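Local coordinates for penicillin binding protein 2X (PDB 5U47) that probably cross-links peptidoglycan strands as a penicillin-binding transpeptidase of the cell-division machinery, at residues 396-400 against 401-405; 371-374 against 375-379. The protein carries 1 engineered substitution. One frame throughout, in Å; residues are numbered along the deposited sequence.

Contact 1 (396-400 against 401-405); sequences VSQNS and VNIAQ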
# COMPACT_ATOMS: atom_id res chain seq x y z
N VAL A 396 0.17 -20.22 -7.08
CA VAL A 396 0.96 -20.70 -8.20
C VAL A 396 0.82 -22.21 -8.26
O VAL A 396 1.02 -22.89 -7.28
CB VAL A 396 2.43 -20.28 -8.07
CG1 VAL A 396 3.24 -20.83 -9.24
CG2 VAL A 396 2.53 -18.76 -8.00
N SER A 397 0.46 -22.72 -9.43
CA SER A 397 0.22 -24.14 -9.61
C SER A 397 1.43 -24.84 -10.18
O SER A 397 2.19 -24.25 -10.95
CB SER A 397 -0.95 -24.35 -10.57
OG SER A 397 -1.12 -25.71 -10.87
N GLN A 398 1.61 -26.09 -9.81
CA GLN A 398 2.70 -26.87 -10.39
C GLN A 398 2.16 -27.90 -11.41
O GLN A 398 2.88 -28.80 -11.80
CB GLN A 398 3.59 -27.50 -9.31
CG GLN A 398 4.26 -26.46 -8.37
CD GLN A 398 5.09 -25.40 -9.11
OE1 GLN A 398 5.71 -25.67 -10.15
NE2 GLN A 398 5.13 -24.18 -8.55
N ASN A 399 0.89 -27.74 -11.83
CA ASN A 399 0.30 -28.60 -12.86
C ASN A 399 0.82 -28.14 -14.23
O ASN A 399 0.84 -26.94 -14.50
CB ASN A 399 -1.22 -28.49 -12.82
CG ASN A 399 -1.89 -29.38 -13.82
OD1 ASN A 399 -2.29 -28.93 -14.90
ND2 ASN A 399 -2.00 -30.65 -13.50
N SER A 400 1.22 -29.09 -15.08
CA SER A 400 1.82 -28.77 -16.39
C SER A 400 0.97 -27.84 -17.25
O SER A 400 1.49 -26.95 -17.90
CB SER A 400 2.18 -30.04 -17.17
OG SER A 400 1.00 -30.73 -17.59
N VAL A 401 -0.34 -28.06 -17.24
CA VAL A 401 -1.26 -27.21 -18.00
C VAL A 401 -1.24 -25.77 -17.48
O VAL A 401 -1.16 -24.83 -18.29
CB VAL A 401 -2.70 -27.77 -17.98
CG1 VAL A 401 -3.63 -26.86 -18.79
CG2 VAL A 401 -2.72 -29.19 -18.52
N ASN A 402 -1.31 -25.57 -16.16
CA ASN A 402 -1.25 -24.23 -15.58
C ASN A 402 0.09 -23.54 -15.87
O ASN A 402 0.11 -22.35 -16.11
CB ASN A 402 -1.43 -24.22 -14.06
CG ASN A 402 -2.80 -24.65 -13.62
OD1 ASN A 402 -3.14 -25.80 -13.72
ND2 ASN A 402 -3.56 -23.73 -13.03
N ILE A 403 1.19 -24.29 -15.82
CA ILE A 403 2.52 -23.71 -16.08
C ILE A 403 2.57 -23.13 -17.51
O ILE A 403 3.09 -22.04 -17.71
CB ILE A 403 3.66 -24.71 -15.85
CG1 ILE A 403 3.74 -25.08 -14.36
CG2 ILE A 403 5.00 -24.11 -16.27
CD1 ILE A 403 4.73 -26.19 -14.06
N ALA A 404 1.99 -23.84 -18.48
CA ALA A 404 1.94 -23.33 -19.86
C ALA A 404 1.03 -22.09 -19.94
O ALA A 404 1.38 -21.09 -20.55
CB ALA A 404 1.44 -24.40 -20.82
N GLN A 405 -0.14 -22.18 -19.34
CA GLN A 405 -1.10 -21.07 -19.36
C GLN A 405 -0.55 -19.83 -18.68
O GLN A 405 -0.86 -18.73 -19.08
CB GLN A 405 -2.40 -21.48 -18.66
CG GLN A 405 -3.24 -22.49 -19.44
CD GLN A 405 -4.39 -23.05 -18.62
OE1 GLN A 405 -4.30 -23.18 -17.39
NE2 GLN A 405 -5.47 -23.40 -19.29
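Asn399 caps the N-terminus of helix 400-405. Asn399 OD1 accepts from Val401 N at 3.2 Å, a capping bond that is weak, with an N-H...O angle of 133°. CG stands anti to the residue's own backbone N (chi1 -178°), which carries the amide forward beside Val401. There the two side chains lie side by side and point the same way, with Asn399 OD1 3.3 Å from Val401 CB.

The backbone bonds of the first turn are straighter. Ile403 N donates to Asn399 O at 3.0 Å, and Ala404 N donates to Ser400 O. Asn399 is therefore tied to the helix through both its carbonyl and its side chain.

The Asn402 side chain crosses that of Asn399 at about a right angle, and the two amide planes are perpendicular. Asn402 OD1 rests 3.4 Å from Asn399 CB. The other end of this amide is held from outside, since Asn402 ND2 bonds to Gly411 O.

Ile403 is buried. Its CG1 branch lies against Asn399 O, and Ile403 CD1 reaches Gln398 O at 3.9 Å. Beyond the turn, its side chain packs on Asp368 and Trp371 of helix 368-377 and on Glu363 of helix 356-366. Val401 touches Val328 of strand 328-330.

Behind the cap, Ser397 forms an ST turn that positions Asn399. The side chain of Ser397 also packs on Asn402, with Ser397 CB 3.5 Å from Asn402 CB. The turn is closed by Asn399 N, which donates to Ser397 OG at 3.0 Å and 167°.

Contact 2 (371-374 against 375-379); sequences WSNY and LSLYK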
# COMPACT_ATOMS: atom_id res chain seq x y z
N TRP A 371 10.79 -22.16 -16.81
CA TRP A 371 9.76 -21.13 -16.64
C TRP A 371 9.26 -21.07 -15.19
O TRP A 371 9.13 -19.97 -14.62
CB TRP A 371 8.60 -21.34 -17.62
CG TRP A 371 7.43 -20.38 -17.44
CD1 TRP A 371 6.11 -20.71 -17.31
CD2 TRP A 371 7.49 -18.94 -17.33
NE1 TRP A 371 5.34 -19.57 -17.13
CE2 TRP A 371 6.16 -18.48 -17.15
CE3 TRP A 371 8.53 -18.01 -17.37
CZ2 TRP A 371 5.86 -17.12 -17.00
CZ3 TRP A 371 8.23 -16.67 -17.22
CH2 TRP A 371 6.91 -16.23 -17.05
N SER A 372 8.99 -22.22 -14.59
CA SER A 372 8.49 -22.26 -13.23
C SER A 372 9.51 -21.63 -12.23
O SER A 372 9.13 -20.97 -11.24
CB SER A 372 8.12 -23.69 -12.85
OG SER A 372 7.73 -23.77 -11.48
N ASN A 373 10.80 -21.82 -12.52
CA ASN A 373 11.86 -21.24 -11.72
C ASN A 373 11.92 -19.72 -11.91
O ASN A 373 12.22 -18.99 -10.96
CB ASN A 373 13.21 -21.87 -12.07
CG ASN A 373 14.29 -21.48 -11.10
OD1 ASN A 373 15.26 -20.82 -11.47
ND2 ASN A 373 14.10 -21.84 -9.82
N TYR A 374 11.65 -19.23 -13.13
CA TYR A 374 11.60 -17.77 -13.36
C TYR A 374 10.48 -17.14 -12.57
O TYR A 374 10.66 -16.06 -12.00
CB TYR A 374 11.51 -17.38 -14.85
CG TYR A 374 12.86 -17.31 -15.54
CD1 TYR A 374 13.73 -16.25 -15.28
CD2 TYR A 374 13.27 -18.29 -16.45
CE1 TYR A 374 14.98 -16.18 -15.89
CE2 TYR A 374 14.52 -18.22 -17.07
CZ TYR A 374 15.36 -17.16 -16.78
OH TYR A 374 16.60 -17.06 -17.38
N LEU A 375 9.33 -17.81 -12.50
CA LEU A 375 8.20 -17.30 -11.72
C LEU A 375 8.57 -17.26 -10.23
O LEU A 375 8.11 -16.40 -9.48
CB LEU A 375 6.96 -18.15 -11.93
CG LEU A 375 6.27 -18.05 -13.29
CD1 LEU A 375 5.26 -19.17 -13.45
CD2 LEU A 375 5.58 -16.69 -13.44
N SER A 376 9.40 -18.21 -9.82
CA SER A 376 9.86 -18.25 -8.44
C SER A 376 10.86 -17.09 -8.20
O SER A 376 10.77 -16.40 -7.18
CB SER A 376 10.46 -19.63 -8.13
OG SER A 376 10.76 -19.73 -6.76
N LEU A 377 11.76 -16.84 -9.15
CA LEU A 377 12.70 -15.72 -9.05
C LEU A 377 11.97 -14.36 -9.03
O LEU A 377 12.43 -13.41 -8.39
CB LEU A 377 13.70 -15.74 -10.20
CG LEU A 377 14.74 -16.88 -10.21
CD1 LEU A 377 15.57 -16.77 -11.47
CD2 LEU A 377 15.64 -16.84 -8.99
N TYR A 378 10.86 -14.29 -9.76
CA TYR A 378 9.98 -13.12 -9.78
C TYR A 378 9.07 -13.08 -8.51
O TYR A 378 8.31 -12.13 -8.33
CB TYR A 378 9.15 -13.07 -11.06
CG TYR A 378 9.81 -12.34 -12.22
CD1 TYR A 378 9.97 -10.95 -12.18
CD2 TYR A 378 10.21 -13.01 -13.38
CE1 TYR A 378 10.54 -10.26 -13.23
CE2 TYR A 378 10.79 -12.33 -14.45
CZ TYR A 378 10.94 -10.95 -14.38
OH TYR A 378 11.51 -10.23 -15.42
N LYS A 379 9.16 -14.13 -7.70
CA LYS A 379 8.48 -14.26 -6.40
C LYS A 379 6.97 -14.41 -6.38
O LYS A 379 6.32 -14.14 -5.34
CB LYS A 379 8.91 -13.13 -5.43
CG LYS A 379 10.39 -13.15 -5.09
CD LYS A 379 10.72 -12.06 -4.08
CE LYS A 379 12.20 -12.08 -3.71
NZ LYS A 379 12.57 -13.27 -2.90
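Trp371 has CG anti to its own N (chi1 175°), and Leu375 has CG anti to its carbonyl carbon (chi1 -71°). One turn apart, these torsions lay the leucine over one face of the indole. Leu375 CG makes a CH-pi contact with the six-membered ring of Trp371, 4.0 Å from its centroid and 20° off the normal. The two methyls divide the ring system. Leu375 CD2 sits 3.6 Å from Trp371 CZ2, and Leu375 CD1 lies 3.7 Å from Trp371 NE1. The indole NE1 bonds to Ser406 OG, and Leu301 and Ala304 of helix 297-308 also touch the ring system.

The backbone beneath is the last part of helix 368-377, in the transpeptidase domain. Four i to i+4 bonds join its turns. Leu377 N donates to Asn373 O at 2.8 Å. Leu375 N bonds likewise to Trp371 O, and Tyr378 N to Tyr374 O. The bond from Ser376 N to Ser372 O is the most bent of the four. Lys379 takes positive phi in a Schellman motif, and its N bonds back to Ser376 O.

Tyr374 and Tyr378 extend to helix 297-308, where Tyr374 OH bonds to Asn307 ND2 and Tyr378 OH to Ser303 OG. The Tyr378 ring meets Tyr374 O at its edge, near the ring plane; Tyr378 CD2 is 3.4 Å from that oxygen. Tyr378 also touches Ala422, Ala425 and Ile426 of helix 416-427.

Leu377 CD1 approaches the Tyr374 ring obliquely, and the Leu377 side chain crosses that of Asn373. Leu377 CG comes within 3.4 Å of Asn373 O.

Contacts 1 and 2 hold opposite ends of two helices in the transpeptidase domain, a start in 396-405 and an end in 371-379. Contact 1 lies nearer the surface, with exposed residues around its cap, and its side-chain chemistry is mainly polar. Contact 2 has more buried residues and relies on aromatic and aliphatic packing, with its polar ends bonded to neighbouring parts of the domain. The two meet directly, their centres about 12 Å apart. Ser372 OG and Gln398 OE1 probably share a hydrogen bond at 3.1 Å, and Ile403 O packs against Trp371 CD1. Both also border helix 356-366, through Glu363.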